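Local coordinates for protein MNMC2 (Aquifex aeolicus, PDB 3VYW) that acts as a tRNA methyltransferase that uses S-adenosylmethionine in modifying the wobble uridine, and works without the oxidase domain usually fused to it, at residues Phe105-Trp119 with Phe140-Leu154. Sequence-based numbering, arbitrary orientation.
With SAM (S-adenosylmethionine), chain E.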
loop_
_atom_site.group_PDB
_atom_site.type_symbol
_atom_site.label_atom_id
_atom_site.label_comp_id
_atom_site.label_asym_id
_atom_site.label_seq_id
_atom_site.Cartn_x
_atom_site.Cartn_y
_atom_site.Cartn_z
ATOM N N PHE A 105 -7.460 4.010 3.034
ATOM C CA PHE A 105 -7.935 5.358 2.967
ATOM C C PHE A 105 -7.058 6.320 3.725
ATOM O O PHE A 105 -6.806 7.398 3.279
ATOM C CB PHE A 105 -9.348 5.463 3.479
ATOM C CG PHE A 105 -9.856 6.841 3.477
ATOM C CD1 PHE A 105 -10.295 7.401 2.335
ATOM C CD2 PHE A 105 -9.814 7.588 4.600
ATOM C CE1 PHE A 105 -10.730 8.675 2.313
ATOM C CE2 PHE A 105 -10.245 8.866 4.590
ATOM C CZ PHE A 105 -10.712 9.405 3.443
ATOM N N GLY A 106 -6.601 5.907 4.885
ATOM C CA GLY A 106 -5.744 6.712 5.707
ATOM C C GLY A 106 -6.341 8.014 6.140
ATOM O O GLY A 106 -7.383 8.042 6.691
ATOM N N LEU A 107 -5.648 9.104 5.924
ATOM C CA LEU A 107 -6.185 10.395 6.230
ATOM C C LEU A 107 -6.821 11.005 5.027
ATOM O O LEU A 107 -7.336 12.069 5.088
ATOM C CB LEU A 107 -5.117 11.295 6.766
ATOM C CG LEU A 107 -4.124 10.613 7.655
ATOM C CD1 LEU A 107 -3.069 11.606 8.010
ATOM C CD2 LEU A 107 -4.810 10.156 8.900
ATOM N N GLY A 108 -6.797 10.281 3.937
ATOM C CA GLY A 108 -7.397 10.726 2.719
ATOM C C GLY A 108 -6.575 11.639 1.866
ATOM O O GLY A 108 -7.092 12.250 1.002
ATOM N N TYR A 109 -5.291 11.722 2.144
ATOM C CA TYR A 109 -4.390 12.622 1.467
ATOM C C TYR A 109 -4.187 12.385 0.000
ATOM O O TYR A 109 -4.214 13.295 -0.749
ATOM C CB TYR A 109 -3.035 12.551 2.118
ATOM C CG TYR A 109 -2.907 13.278 3.408
ATOM C CD1 TYR A 109 -3.985 13.840 4.039
ATOM C CD2 TYR A 109 -1.710 13.395 3.998
ATOM C CE1 TYR A 109 -3.843 14.500 5.221
ATOM C CE2 TYR A 109 -1.571 14.046 5.173
ATOM C CZ TYR A 109 -2.634 14.600 5.774
ATOM O OH TYR A 109 -2.445 15.254 6.940
ATOM N N ASN A 110 -3.964 11.156 -0.394
ATOM C CA ASN A 110 -3.721 10.866 -1.766
ATOM C C ASN A 110 -4.921 11.249 -2.558
ATOM O O ASN A 110 -4.817 11.815 -3.590
ATOM C CB ASN A 110 -3.538 9.376 -1.968
ATOM C CG ASN A 110 -2.162 8.883 -1.633
ATOM O OD1 ASN A 110 -1.220 9.611 -1.574
ATOM N ND2 ASN A 110 -2.066 7.621 -1.412
ATOM N N LEU A 111 -6.082 10.898 -2.060
ATOM C CA LEU A 111 -7.306 11.167 -2.739
ATOM C C LEU A 111 -7.585 12.629 -2.890
ATOM O O LEU A 111 -8.014 13.056 -3.904
ATOM C CB LEU A 111 -8.447 10.485 -2.020
ATOM C CG LEU A 111 -8.425 8.985 -2.126
ATOM C CD1 LEU A 111 -9.588 8.341 -1.436
ATOM C CD2 LEU A 111 -8.355 8.525 -3.555
ATOM N N ALA A 112 -7.368 13.384 -1.846
ATOM C CA ALA A 112 -7.530 14.798 -1.881
ATOM C C ALA A 112 -6.564 15.482 -2.806
ATOM O O ALA A 112 -6.930 16.356 -3.524
ATOM C CB ALA A 112 -7.395 15.356 -0.494
ATOM N N VAL A 113 -5.316 15.088 -2.772
ATOM C CA VAL A 113 -4.347 15.659 -3.653
ATOM C C VAL A 113 -4.669 15.361 -5.094
ATOM O O VAL A 113 -4.541 16.199 -5.921
ATOM C CB VAL A 113 -2.939 15.227 -3.269
ATOM C CG1 VAL A 113 -1.958 15.556 -4.349
ATOM C CG2 VAL A 113 -2.552 15.907 -1.995
ATOM N N ALA A 114 -5.102 14.164 -5.378
ATOM C CA ALA A 114 -5.480 13.832 -6.708
ATOM C C ALA A 114 -6.650 14.637 -7.205
ATOM O O ALA A 114 -6.630 15.128 -8.292
ATOM C CB ALA A 114 -5.805 12.364 -6.777
ATOM N N LEU A 115 -7.680 14.755 -6.404
ATOM C CA LEU A 115 -8.870 15.455 -6.802
ATOM C C LEU A 115 -8.620 16.903 -7.071
ATOM O O LEU A 115 -9.216 17.462 -7.921
ATOM C CB LEU A 115 -9.983 15.286 -5.801
ATOM C CG LEU A 115 -10.648 13.948 -5.641
ATOM C CD1 LEU A 115 -11.586 14.024 -4.474
ATOM C CD2 LEU A 115 -11.389 13.525 -6.866
ATOM N N LYS A 116 -7.745 17.534 -6.339
ATOM C CA LYS A 116 -7.442 18.895 -6.671
ATOM C C LYS A 116 -6.823 19.057 -8.042
ATOM O O LYS A 116 -7.201 19.906 -8.793
ATOM C CB LYS A 116 -6.511 19.477 -5.636
ATOM C CG LYS A 116 -6.546 20.978 -5.603
ATOM C CD LYS A 116 -5.190 21.555 -5.316
ATOM C CE LYS A 116 -5.165 23.021 -5.636
ATOM N NZ LYS A 116 -6.218 23.760 -4.917
ATOM N N HIS A 117 -5.833 18.259 -8.349
ATOM C CA HIS A 117 -5.273 18.225 -9.654
ATOM C C HIS A 117 -6.167 17.721 -10.705
ATOM O O HIS A 117 -6.188 18.242 -11.782
ATOM C CB HIS A 117 -3.980 17.472 -9.626
ATOM C CG HIS A 117 -2.984 18.105 -8.743
ATOM N ND1 HIS A 117 -1.963 18.776 -9.201
ATOM C CD2 HIS A 117 -2.949 18.227 -7.387
ATOM C CE1 HIS A 117 -1.279 19.270 -8.191
ATOM N NE2 HIS A 117 -1.889 18.929 -7.084
ATOM N N LEU A 118 -6.925 16.694 -10.442
ATOM C CA LEU A 118 -7.734 16.186 -11.497
ATOM C C LEU A 118 -8.706 17.231 -11.936
ATOM O O LEU A 118 -8.930 17.407 -13.098
ATOM C CB LEU A 118 -8.538 15.015 -11.009
ATOM C CG LEU A 118 -7.809 13.714 -10.930
ATOM C CD1 LEU A 118 -8.698 12.723 -10.237
ATOM C CD2 LEU A 118 -7.535 13.268 -12.332
ATOM N N TRP A 119 -9.347 17.872 -10.985
ATOM C CA TRP A 119 -10.237 18.945 -11.285
ATOM C C TRP A 119 -9.624 20.186 -11.850
ATOM O O TRP A 119 -10.242 20.871 -12.614
ATOM C CB TRP A 119 -11.229 19.186 -10.175
ATOM C CG TRP A 119 -12.240 18.097 -10.117
ATOM C CD1 TRP A 119 -12.734 17.369 -11.155
ATOM C CD2 TRP A 119 -12.876 17.551 -8.952
ATOM N NE1 TRP A 119 -13.614 16.456 -10.722
ATOM C CE2 TRP A 119 -13.742 16.519 -9.416
ATOM C CE3 TRP A 119 -12.824 17.820 -7.616
ATOM C CZ2 TRP A 119 -14.514 15.792 -8.567
ATOM C CZ3 TRP A 119 -13.604 17.079 -6.772
ATOM C CH2 TRP A 119 -14.426 16.089 -7.237
ATOM N N PHE A 140 -9.124 13.908 11.725
ATOM C CA PHE A 140 -8.053 13.919 10.768
ATOM C C PHE A 140 -7.347 15.230 10.825
ATOM O O PHE A 140 -7.954 16.231 10.946
ATOM C CB PHE A 140 -8.570 13.720 9.356
ATOM C CG PHE A 140 -9.399 12.502 9.173
ATOM C CD1 PHE A 140 -10.717 12.508 9.493
ATOM C CD2 PHE A 140 -8.861 11.366 8.666
ATOM C CE1 PHE A 140 -11.485 11.412 9.313
ATOM C CE2 PHE A 140 -9.623 10.257 8.488
ATOM C CZ PHE A 140 -10.940 10.279 8.816
ATOM N N PRO A 141 -6.038 15.206 10.709
ATOM C CA PRO A 141 -5.267 16.407 10.493
ATOM C C PRO A 141 -5.632 16.903 9.145
ATOM O O PRO A 141 -5.729 16.139 8.241
ATOM C CB PRO A 141 -3.852 15.894 10.457
ATOM C CG PRO A 141 -3.881 14.677 11.249
ATOM C CD PRO A 141 -5.181 14.053 10.948
ATOM N N ILE A 142 -5.854 18.190 9.011
ATOM C CA ILE A 142 -6.310 18.715 7.753
ATOM C C ILE A 142 -5.154 19.258 7.000
ATOM O O ILE A 142 -4.261 19.836 7.553
ATOM C CB ILE A 142 -7.353 19.808 7.912
ATOM C CG1 ILE A 142 -8.452 19.345 8.820
ATOM C CG2 ILE A 142 -7.960 20.140 6.586
ATOM C CD1 ILE A 142 -9.436 18.448 8.135
ATOM N N LEU A 143 -5.192 19.032 5.712
ATOM C CA LEU A 143 -4.160 19.494 4.848
ATOM C C LEU A 143 -4.146 20.998 4.813
ATOM O O LEU A 143 -5.153 21.632 4.885
ATOM C CB LEU A 143 -4.321 18.884 3.459
ATOM C CG LEU A 143 -3.918 17.425 3.251
ATOM C CD1 LEU A 143 -4.324 16.940 1.894
ATOM C CD2 LEU A 143 -2.452 17.199 3.420
ATOM N N PRO A 144 -2.961 21.551 4.743
ATOM C CA PRO A 144 -2.745 22.984 4.622
ATOM C C PRO A 144 -3.078 23.468 3.241
ATOM O O PRO A 144 -3.120 22.672 2.351
ATOM C CB PRO A 144 -1.263 23.114 4.848
ATOM C CG PRO A 144 -0.719 21.821 4.436
ATOM C CD PRO A 144 -1.708 20.821 4.879
ATOM N N GLU A 145 -3.231 24.872 3.161
ATOM C CA GLU A 145 -3.522 25.315 1.818
ATOM C C GLU A 145 -2.275 25.152 1.020
ATOM O O GLU A 145 -1.202 25.255 1.529
ATOM C CB GLU A 145 -4.006 26.758 1.772
ATOM C CG GLU A 145 -5.505 26.957 1.701
ATOM C CD GLU A 145 -6.298 25.805 1.083
ATOM O OE1 GLU A 145 -5.841 24.635 0.981
ATOM O OE2 GLU A 145 -7.454 26.097 0.701
ATOM N N PRO A 146 -2.474 24.764 -0.223
ATOM C CA PRO A 146 -3.737 24.922 -0.942
ATOM C C PRO A 146 -4.671 23.728 -1.113
ATOM O O PRO A 146 -5.526 23.739 -1.949
ATOM C CB PRO A 146 -3.255 25.307 -2.309
ATOM C CG PRO A 146 -2.039 24.522 -2.453
ATOM C CD PRO A 146 -1.363 24.645 -1.146
ATOM N N TYR A 147 -4.480 22.713 -0.319
ATOM C CA TYR A 147 -5.249 21.503 -0.300
ATOM C C TYR A 147 -6.274 21.376 0.788
ATOM O O TYR A 147 -6.893 20.373 0.886
ATOM C CB TYR A 147 -4.318 20.313 -0.230
ATOM C CG TYR A 147 -3.383 20.247 -1.360
ATOM C CD1 TYR A 147 -2.155 20.837 -1.288
ATOM C CD2 TYR A 147 -3.714 19.593 -2.505
ATOM C CE1 TYR A 147 -1.278 20.782 -2.335
ATOM C CE2 TYR A 147 -2.840 19.537 -3.557
ATOM C CZ TYR A 147 -1.630 20.142 -3.455
ATOM O OH TYR A 147 -0.785 20.092 -4.481
ATOM N N ARG A 148 -6.430 22.373 1.624
ATOM C CA ARG A 148 -7.389 22.300 2.702
ATOM C C ARG A 148 -8.837 22.227 2.335
ATOM O O ARG A 148 -9.577 21.571 2.981
ATOM C CB ARG A 148 -7.243 23.457 3.636
ATOM C CG ARG A 148 -8.576 23.811 4.212
ATOM C CD ARG A 148 -8.475 24.892 5.240
ATOM N NE ARG A 148 -7.384 24.580 6.124
ATOM C CZ ARG A 148 -6.477 25.448 6.534
ATOM N NH1 ARG A 148 -6.544 26.713 6.156
ATOM N NH2 ARG A 148 -5.506 25.046 7.329
ATOM N N GLU A 149 -9.246 22.965 1.331
ATOM C CA GLU A 149 -10.628 22.992 0.906
ATOM C C GLU A 149 -11.089 21.682 0.361
ATOM O O GLU A 149 -12.183 21.230 0.614
ATOM C CB GLU A 149 -10.771 23.983 -0.206
ATOM C CG GLU A 149 -11.763 25.055 0.065
ATOM C CD GLU A 149 -11.222 26.101 0.994
ATOM O OE1 GLU A 149 -10.776 27.156 0.517
ATOM O OE2 GLU A 149 -11.254 25.877 2.208
ATOM N N ILE A 150 -10.242 21.130 -0.475
ATOM C CA ILE A 150 -10.436 19.856 -1.109
ATOM C C ILE A 150 -10.412 18.710 -0.136
ATOM O O ILE A 150 -11.126 17.771 -0.290
ATOM C CB ILE A 150 -9.406 19.670 -2.208
ATOM C CG1 ILE A 150 -9.845 18.601 -3.161
ATOM C CG2 ILE A 150 -8.078 19.299 -1.632
ATOM C CD1 ILE A 150 -11.287 18.702 -3.532
ATOM N N HIS A 151 -9.539 18.769 0.843
ATOM C CA HIS A 151 -9.515 17.750 1.840
ATOM C C HIS A 151 -10.737 17.666 2.703
ATOM O O HIS A 151 -11.225 16.595 2.987
ATOM C CB HIS A 151 -8.277 17.903 2.679
ATOM C CG HIS A 151 -7.948 16.691 3.471
ATOM N ND1 HIS A 151 -7.389 16.746 4.657
ATOM C CD2 HIS A 151 -8.144 15.372 3.202
ATOM C CE1 HIS A 151 -7.225 15.532 5.117
ATOM N NE2 HIS A 151 -7.690 14.693 4.227
ATOM N N GLU A 152 -11.220 18.805 3.151
ATOM C CA GLU A 152 -12.419 18.902 3.934
ATOM C C GLU A 152 -13.602 18.460 3.147
ATOM O O GLU A 152 -14.493 17.865 3.655
ATOM C CB GLU A 152 -12.615 20.302 4.481
ATOM C CG GLU A 152 -11.663 20.624 5.610
ATOM C CD GLU A 152 -11.922 21.950 6.248
ATOM O OE1 GLU A 152 -10.982 22.740 6.405
ATOM O OE2 GLU A 152 -13.071 22.180 6.615
ATOM N N PHE A 153 -13.592 18.759 1.876
ATOM C CA PHE A 153 -14.635 18.339 0.998
ATOM C C PHE A 153 -14.734 16.840 0.889
ATOM O O PHE A 153 -15.801 16.311 0.887
ATOM C CB PHE A 153 -14.382 18.990 -0.342
ATOM C CG PHE A 153 -15.165 18.436 -1.474
ATOM C CD1 PHE A 153 -16.230 19.108 -1.953
ATOM C CD2 PHE A 153 -14.778 17.298 -2.111
ATOM C CE1 PHE A 153 -16.929 18.634 -3.015
ATOM C CE2 PHE A 153 -15.474 16.810 -3.160
ATOM C CZ PHE A 153 -16.545 17.485 -3.623
ATOM N N LEU A 154 -13.611 16.160 0.771
ATOM C CA LEU A 154 -13.576 14.723 0.770
ATOM C C LEU A 154 -14.009 14.116 2.069
ATOM O O LEU A 154 -14.682 13.149 2.102
ATOM C CB LEU A 154 -12.188 14.234 0.431
ATOM C CG LEU A 154 -11.964 12.738 0.434
ATOM C CD1 LEU A 154 -12.689 12.115 -0.713
ATOM C CD2 LEU A 154 -10.506 12.443 0.309
HETATM N N SAM E . -3.426 6.422 2.124
HETATM C CA SAM E . -3.464 7.126 3.350
HETATM C C SAM E . -3.422 8.550 2.952
HETATM O O SAM E . -3.631 9.455 3.722
HETATM O OXT SAM E . -3.217 8.802 1.802
HETATM C CB SAM E . -2.330 6.555 4.171
HETATM C CG SAM E . -2.819 5.216 4.735
HETATM S SD SAM E . -1.774 4.347 5.658
HETATM C CE SAM E . -0.346 4.260 4.880
HETATM C "C5'" SAM E . -2.285 2.780 5.834
HETATM C "C4'" SAM E . -3.797 2.557 5.964
HETATM O "O4'" SAM E . -4.110 1.224 5.610
HETATM C "C3'" SAM E . -4.338 2.715 7.369
HETATM O "O3'" SAM E . -5.571 3.399 7.331
HETATM C "C2'" SAM E . -4.598 1.307 7.825
HETATM O "O2'" SAM E . -5.648 1.274 8.752
HETATM C "C1'" SAM E . -4.987 0.637 6.549
HETATM N N9 SAM E . -4.915 -0.840 6.573
HETATM C C8 SAM E . -3.937 -1.597 7.011
HETATM N N7 SAM E . -4.200 -2.880 6.864
HETATM C C5 SAM E . -5.377 -2.975 6.321
HETATM C C6 SAM E . -6.255 -4.056 5.894
HETATM N N6 SAM E . -5.926 -5.329 6.025
HETATM N N1 SAM E . -7.404 -3.734 5.371
HETATM C C2 SAM E . -7.764 -2.495 5.216
HETATM N N3 SAM E . -7.032 -1.489 5.586
HETATM C C4 SAM E . -5.847 -1.642 6.139
#
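H151 NE2 gives its proton to L107 O at 2.8 Å with an N-H...O angle of 156°; the acceptor lies in the imidazole plane, whereas the nitrogen is tilted out of the carbonyl plane. On the other side of the ring, ND1 takes a weak bond from L143 N; both nitrogens are engaged, which probably holds the ring's rotation. With CG anti to the backbone N, the imidazole reaches beyond A112 to the glycine-rich turn F105-G108, whose neighbouring amides L107 N and Y109 N both bond to SAM O. H151 thus acts as a second-shell residue that probably helps to position the turn holding the carboxylate. Y109 turns its edge to the face of H151 in an offset edge-to-face pair, planes at 71°, while L143 CD2 sits over the centre of the phenol ring, 3.5 Å from the centroid of Y109. A serine in place of Y109 would probably leave L143 without its aromatic platform and K56 O, the hydroxyl's bonding partner, without its mate. Farther along, K116 NZ bonds to P146 O at 3.0 Å, its CD lying 3.6 Å from Y147 CE2, and Y147 OH and H117 NE2 share a hydrogen bond of 3.1 Å. Between these polar ends, L154 CD2 packs 3.7 Å from L111 CB, and I150 meets A112 and L115. The segments of helices 109-121 and 148-157 cross at 119° with axes 8.7 Å apart; in this Rossmann-like methyltransferase fold, F105, L111 and L115 also touch strand 126-133, while Y109, H117 and Y147 meet helix 74-86.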